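Local coordinates for FdhC (Acinetobacter nosocomialis, PDB 5KTA), which binds coenzyme A and, as a protein with a GNAT domain, probably transfers an acyl group from an acyl-coenzyme A to an acceptor, at residues Phe4-Asn9 / Val115-Phe120; His129-Lys134 / Asn157-Phe162. All coordinates share one frame; numbering follows the deposited sequence.

Contact 1 of 2, residues Phe4-Asn9 / Val115-Phe120; sequences FNLKAN and VYEAGF
In this protein of the GNAT fold, the N-terminal segment 4-9, a weakly bonded edge strand at Leu6, passes helix segment 115-120, with Phe4 and Leu6 facing Ala118 and no direct hydrogen bond between the two segments. The backbones stay well apart, Phe4 CA lying 7.2 Å from Ala118 CA, while inside the helix Phe120 N bonds Tyr116 O over 2.7 Å. The case illustrates how a small residue on a helix admits larger side chains from the N-terminal segment. Leu6, held in the sheet through backbone bonding to Leu13, reaches toward the helix with both methyls: CD1 rests 3.8 Å from Ala118 CB, and CD2 lies near Ala118 N and the carboxylate of Glu117. Phe4 brings the CD2-CE2 side of its ring obliquely to the same methyl, CE2 lying 4.0 Å from Ala118 CB, while Phe66 and Tyr64 meet that ring edge-to-face. Phe4 and Asn5 also belong to a magnesium site observed in this protein. The polar half of the contact belongs to Glu117. Its CG is anti to the backbone N (chi1 -178°) and the chain beyond is extended, which carries the carboxylate past Leu6, the two side chains running in opposite directions. Between helix and strand sits a bridging water: it accepts a bond from Lys7 N at 2.9 Å, and lies within donating distance of both Asn5 O and Glu117 OE1, the latter 2.9 Å from the water oxygen.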
loop_
_atom_site.group_PDB
_atom_site.type_symbol
_atom_site.label_atom_id
_atom_site.label_comp_id
_atom_site.label_asym_id
_atom_site.label_seq_id
_atom_site.Cartn_x
_atom_site.Cartn_y
_atom_site.Cartn_z
ATOM N N PHE A 4 9.087 -8.875 -8.215
ATOM C CA PHE A 4 9.400 -7.968 -7.169
ATOM C C PHE A 4 10.208 -8.732 -6.167
ATOM O O PHE A 4 10.058 -9.937 -6.006
ATOM C CB PHE A 4 8.091 -7.502 -6.551
ATOM C CG PHE A 4 7.290 -6.625 -7.470
ATOM C CD1 PHE A 4 6.262 -7.171 -8.254
ATOM C CD2 PHE A 4 7.580 -5.282 -7.606
ATOM C CE1 PHE A 4 5.554 -6.383 -9.139
ATOM C CE2 PHE A 4 6.851 -4.484 -8.473
ATOM C CZ PHE A 4 5.811 -5.028 -9.235
ATOM N N ASN A 5 11.061 -8.031 -5.453
ATOM C CA ASN A 5 11.806 -8.664 -4.367
ATOM C C ASN A 5 11.823 -7.606 -3.280
ATOM O O ASN A 5 12.796 -6.909 -3.091
ATOM C CB ASN A 5 13.220 -9.084 -4.819
ATOM C CG ASN A 5 13.218 -9.871 -6.127
ATOM O OD1 ASN A 5 12.900 -11.064 -6.170
ATOM N ND2 ASN A 5 13.545 -9.183 -7.205
ATOM N N LEU A 6 10.687 -7.458 -2.627
ATOM C CA LEU A 6 10.488 -6.349 -1.697
ATOM C C LEU A 6 10.618 -6.829 -0.269
ATOM O O LEU A 6 9.767 -7.517 0.237
ATOM C CB LEU A 6 9.117 -5.727 -1.968
ATOM C CG LEU A 6 9.017 -5.161 -3.388
ATOM C CD1 LEU A 6 7.531 -4.948 -3.696
ATOM C CD2 LEU A 6 9.741 -3.858 -3.574
ATOM N N LYS A 7 11.727 -6.466 0.395
ATOM C CA LYS A 7 11.984 -6.931 1.759
ATOM C C LYS A 7 12.563 -5.767 2.538
ATOM O O LYS A 7 13.467 -5.139 2.054
ATOM C CB LYS A 7 13.017 -8.048 1.612
ATOM C CG LYS A 7 13.638 -8.599 2.865
ATOM C CD LYS A 7 12.836 -9.757 3.421
ATOM C CE LYS A 7 12.949 -9.885 4.945
ATOM N NZ LYS A 7 14.224 -10.541 5.278
ATOM N N ALA A 8 12.053 -5.493 3.708
ATOM C CA ALA A 8 12.500 -4.384 4.546
ATOM C C ALA A 8 13.063 -5.021 5.857
ATOM O O ALA A 8 13.334 -6.234 5.917
ATOM C CB ALA A 8 11.358 -3.390 4.805
ATOM N N ASN A 9 13.200 -4.250 6.913
ATOM C CA ASN A 9 13.867 -4.766 8.114
ATOM C C ASN A 9 13.136 -5.890 8.840
ATOM O O ASN A 9 13.778 -6.891 9.283
ATOM C CB ASN A 9 14.170 -3.593 9.053
ATOM C CG ASN A 9 15.241 -3.943 10.121
ATOM O OD1 ASN A 9 16.171 -4.664 9.882
ATOM N ND2 ASN A 9 15.092 -3.388 11.261
ATOM N N VAL A 115 6.469 0.109 -0.876
ATOM C CA VAL A 115 5.677 0.687 -1.961
ATOM C C VAL A 115 6.515 1.604 -2.884
ATOM O O VAL A 115 6.392 1.508 -4.134
ATOM C CB VAL A 115 4.448 1.436 -1.421
ATOM C CG1 VAL A 115 3.754 2.298 -2.487
ATOM C CG2 VAL A 115 3.432 0.449 -0.903
ATOM N N TYR A 116 7.258 2.537 -2.281
ATOM C CA TYR A 116 8.037 3.505 -3.063
ATOM C C TYR A 116 9.174 2.866 -3.842
ATOM O O TYR A 116 9.440 3.218 -5.010
ATOM C CB TYR A 116 8.481 4.676 -2.213
ATOM C CG TYR A 116 7.338 5.516 -1.693
ATOM C CD1 TYR A 116 6.395 6.052 -2.562
ATOM C CD2 TYR A 116 7.198 5.796 -0.341
ATOM C CE1 TYR A 116 5.352 6.849 -2.107
ATOM C CE2 TYR A 116 6.142 6.582 0.127
ATOM C CZ TYR A 116 5.233 7.100 -0.763
ATOM O OH TYR A 116 4.181 7.872 -0.386
ATOM N N GLU A 117 9.811 1.882 -3.236
ATOM C CA GLU A 117 10.784 1.068 -3.928
ATOM C C GLU A 117 10.177 0.361 -5.182
ATOM O O GLU A 117 10.712 0.463 -6.302
ATOM C CB GLU A 117 11.373 0.055 -2.946
ATOM C CG GLU A 117 12.460 -0.827 -3.569
ATOM C CD GLU A 117 13.163 -1.728 -2.524
ATOM O OE1 GLU A 117 13.418 -2.899 -2.850
ATOM O OE2 GLU A 117 13.450 -1.325 -1.354
ATOM N N ALA A 118 9.045 -0.337 -4.998
ATOM C CA ALA A 118 8.359 -0.954 -6.096
ATOM C C ALA A 118 7.997 0.046 -7.202
ATOM O O ALA A 118 8.209 -0.246 -8.411
ATOM C CB ALA A 118 7.119 -1.696 -5.616
ATOM N N GLY A 119 7.501 1.205 -6.789
ATOM C CA GLY A 119 7.066 2.239 -7.697
ATOM C C GLY A 119 8.194 2.952 -8.455
ATOM O O GLY A 119 8.193 3.057 -9.696
ATOM N N PHE A 120 9.089 3.534 -7.687
ATOM C CA PHE A 120 10.147 4.342 -8.282
ATOM C C PHE A 120 11.274 3.481 -8.829
ATOM O O PHE A 120 11.805 3.810 -9.871
ATOM C CB PHE A 120 10.663 5.321 -7.279
ATOM C CG PHE A 120 9.669 6.364 -6.862
ATOM C CD1 PHE A 120 9.227 7.326 -7.764
ATOM C CD2 PHE A 120 9.214 6.427 -5.537
ATOM C CE1 PHE A 120 8.353 8.314 -7.350
ATOM C CE2 PHE A 120 8.328 7.396 -5.121
ATOM C CZ PHE A 120 7.924 8.371 -6.010
HETATM O O HOH W 1 13.796 -5.145 -1.077
#

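Contact 2 of 2, residues His129-Lys134 / Asn157-Phe162; sequences HFEVMK and NIYYIF
An antiparallel pairing in the C-terminal three-stranded sheet of the GNAT fold joins strand 127-133 to the central strand 157-163. Phe130 and Tyr160 form one hydrogen-bonded pair, with Tyr160 N to Phe130 O at 2.9 Å and nearly straight at 168°; Val132 and Ile158 form the next, Val132 N to Ile158 O spanning 2.8 Å. On the face bearing Phe130, Val132, Ile158 and Tyr160, the CB of Tyr160 makes a CH-pi contact over the Phe130 ring, 3.8 Å from its centroid. Phe130 CG stands between its backbone N and carbonyl carbon (chi1 60°), bringing the ring over Tyr160 CB; the two rings are nearly parallel but slid apart. Val132 CG2 packs obliquely on Tyr160 CE2, while the Tyr160 hydroxyl bonds His140. On the opposite face, which bears His129, Glu131, Tyr159 and Ile161, Glu131 runs alongside Tyr159, its OE2 at the ring edge 3.4 Å from Tyr159 CE1. Asn157 ND2 donates to Tyr159 OH at 3.2 Å, and that hydroxyl also bonds Asp154. Aromatic and aliphatic groups thus fill the face toward helix 137-146, whereas the other mixes polar groups with Ile161, and the amide bond to Tyr159 OH should limit rotation of the Asn157 side chain.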
loop_
_atom_site.group_PDB
_atom_site.type_symbol
_atom_site.label_atom_id
_atom_site.label_comp_id
_atom_site.label_asym_id
_atom_site.label_seq_id
_atom_site.Cartn_x
_atom_site.Cartn_y
_atom_site.Cartn_z
ATOM N N HIS A 129 0.930 9.722 -6.680
ATOM C CA HIS A 129 -0.263 10.556 -6.395
ATOM C C HIS A 129 -1.140 9.743 -5.471
ATOM O O HIS A 129 -1.205 8.521 -5.623
ATOM C CB HIS A 129 -0.964 11.128 -7.691
ATOM C CG HIS A 129 -1.593 10.089 -8.616
ATOM N ND1 HIS A 129 -0.858 9.292 -9.476
ATOM C CD2 HIS A 129 -2.892 9.749 -8.826
ATOM C CE1 HIS A 129 -1.664 8.496 -10.159
ATOM N NE2 HIS A 129 -2.914 8.762 -9.785
ATOM N N PHE A 130 -1.717 10.330 -4.420
ATOM C CA PHE A 130 -2.639 9.538 -3.564
ATOM C C PHE A 130 -3.515 10.452 -2.733
ATOM O O PHE A 130 -3.192 11.597 -2.588
ATOM C CB PHE A 130 -1.895 8.516 -2.649
ATOM C CG PHE A 130 -0.917 9.104 -1.692
ATOM C CD1 PHE A 130 0.410 9.232 -2.021
ATOM C CD2 PHE A 130 -1.315 9.479 -0.398
ATOM C CE1 PHE A 130 1.328 9.712 -1.098
ATOM C CE2 PHE A 130 -0.425 10.002 0.494
ATOM C CZ PHE A 130 0.925 10.134 0.135
ATOM N N GLU A 131 -4.591 9.909 -2.173
ATOM C CA GLU A 131 -5.560 10.680 -1.400
ATOM C C GLU A 131 -5.678 10.095 -0.007
ATOM O O GLU A 131 -5.540 8.896 0.147
ATOM C CB GLU A 131 -6.923 10.651 -2.076
ATOM C CG GLU A 131 -7.596 9.272 -2.163
ATOM C CD GLU A 131 -8.793 9.224 -3.103
ATOM O OE1 GLU A 131 -9.720 8.403 -2.870
ATOM O OE2 GLU A 131 -8.807 9.946 -4.104
ATOM N N VAL A 132 -5.976 10.953 0.971
ATOM C CA VAL A 132 -6.263 10.548 2.316
ATOM C C VAL A 132 -7.553 11.239 2.823
ATOM O O VAL A 132 -7.699 12.486 2.741
ATOM C CB VAL A 132 -5.075 10.865 3.236
ATOM C CG1 VAL A 132 -5.379 10.363 4.640
ATOM C CG2 VAL A 132 -3.801 10.195 2.724
ATOM N N MET A 133 -8.479 10.469 3.368
ATOM C CA MET A 133 -9.693 11.096 3.967
ATOM C C MET A 133 -9.386 12.181 4.992
ATOM O O MET A 133 -8.462 12.036 5.802
ATOM C CB MET A 133 -10.626 10.064 4.576
ATOM C CG MET A 133 -11.426 9.295 3.532
ATOM S SD MET A 133 -13.043 8.709 4.105
ATOM C CE MET A 133 -13.856 10.231 4.645
ATOM N N LYS A 134 -10.123 13.290 4.889
ATOM C CA LYS A 134 -10.024 14.410 5.825
ATOM C C LYS A 134 -10.359 13.875 7.225
ATOM O O LYS A 134 -11.175 12.955 7.356
ATOM C CB LYS A 134 -11.009 15.531 5.461
ATOM C CG LYS A 134 -10.593 16.340 4.246
ATOM C CD LYS A 134 -11.151 17.766 4.243
ATOM C CE LYS A 134 -10.324 18.616 3.300
ATOM N NZ LYS A 134 -10.962 19.840 2.778
ATOM N N ASN A 157 -11.391 14.640 0.907
ATOM C CA ASN A 157 -10.004 14.177 0.985
ATOM C C ASN A 157 -8.979 15.255 0.944
ATOM O O ASN A 157 -9.253 16.379 0.532
ATOM C CB ASN A 157 -9.677 13.277 -0.201
ATOM C CG ASN A 157 -10.535 12.048 -0.251
ATOM O OD1 ASN A 157 -10.487 11.193 0.622
ATOM N ND2 ASN A 157 -11.265 11.922 -1.315
ATOM N N ILE A 158 -7.743 14.864 1.264
ATOM C CA ILE A 158 -6.601 15.661 0.979
ATOM C C ILE A 158 -5.785 14.847 -0.044
ATOM O O ILE A 158 -5.665 13.613 0.112
ATOM C CB ILE A 158 -5.732 15.954 2.224
ATOM C CG1 ILE A 158 -6.559 16.625 3.345
ATOM C CG2 ILE A 158 -4.540 16.789 1.842
ATOM C CD1 ILE A 158 -6.988 18.048 3.063
ATOM N N TYR A 159 -5.262 15.552 -1.062
ATOM C CA TYR A 159 -4.498 14.963 -2.204
ATOM C C TYR A 159 -3.048 15.327 -2.059
ATOM O O TYR A 159 -2.637 16.478 -1.787
ATOM C CB TYR A 159 -5.085 15.381 -3.574
ATOM C CG TYR A 159 -6.547 14.985 -3.680
ATOM C CD1 TYR A 159 -6.914 13.686 -4.042
ATOM C CD2 TYR A 159 -7.572 15.882 -3.344
ATOM C CE1 TYR A 159 -8.250 13.297 -4.079
ATOM C CE2 TYR A 159 -8.907 15.502 -3.385
ATOM C CZ TYR A 159 -9.234 14.216 -3.778
ATOM O OH TYR A 159 -10.526 13.815 -3.804
ATOM N N TYR A 160 -2.238 14.299 -2.182
ATOM C CA TYR A 160 -0.820 14.369 -1.982
ATOM C C TYR A 160 -0.075 13.926 -3.241
ATOM O O TYR A 160 -0.597 13.106 -4.041
ATOM C CB TYR A 160 -0.474 13.402 -0.833
ATOM C CG TYR A 160 -0.934 13.814 0.505
ATOM C CD1 TYR A 160 -0.201 14.702 1.233
ATOM C CD2 TYR A 160 -2.101 13.278 1.068
ATOM C CE1 TYR A 160 -0.578 15.046 2.499
ATOM C CE2 TYR A 160 -2.530 13.666 2.314
ATOM C CZ TYR A 160 -1.735 14.559 3.018
ATOM O OH TYR A 160 -2.083 14.938 4.271
ATOM N N ILE A 161 1.126 14.458 -3.411
ATOM C CA ILE A 161 2.112 13.927 -4.333
ATOM C C ILE A 161 3.385 13.591 -3.581
ATOM O O ILE A 161 3.682 14.191 -2.537
ATOM C CB ILE A 161 2.338 14.854 -5.546
ATOM C CG1 ILE A 161 0.994 14.929 -6.304
ATOM C CG2 ILE A 161 3.518 14.380 -6.414
ATOM C CD1 ILE A 161 1.006 15.450 -7.693
ATOM N N PHE A 162 4.072 12.550 -4.035
ATOM C CA PHE A 162 5.288 12.082 -3.391
ATOM C C PHE A 162 6.323 11.968 -4.502
ATOM O O PHE A 162 6.179 11.160 -5.434
ATOM C CB PHE A 162 5.111 10.766 -2.664
ATOM C CG PHE A 162 6.281 10.413 -1.806
ATOM C CD1 PHE A 162 7.433 9.914 -2.365
ATOM C CD2 PHE A 162 6.239 10.616 -0.450
ATOM C CE1 PHE A 162 8.542 9.630 -1.591
ATOM C CE2 PHE A 162 7.354 10.330 0.335
ATOM C CZ PHE A 162 8.505 9.835 -0.248
#

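Overall arrangement
The two contacts follow one another along the chain, with helix 107-122 leading into strand 127-133, and their centres lie 21 Å apart. Different sides of that helix serve them: Glu117 and Ala118 meet segment 4-9, whereas Tyr116 and Phe120 meet the strands of contact 2. Tyr116 OH lies 3.5 Å from Phe130 CE1, and Phe120 CZ lies 3.3 Å from Phe162 O. Contact 2 lies nearer the coenzyme A-binding residues than contact 1. Tyr174 has its side chain about 10 Å from that of Glu117 and about 7 Å from that of Phe162, while Asn136 has its side chain about 5 Å from that of Val132. One helix thus links the N-terminal edge strand to the C-terminal sheet.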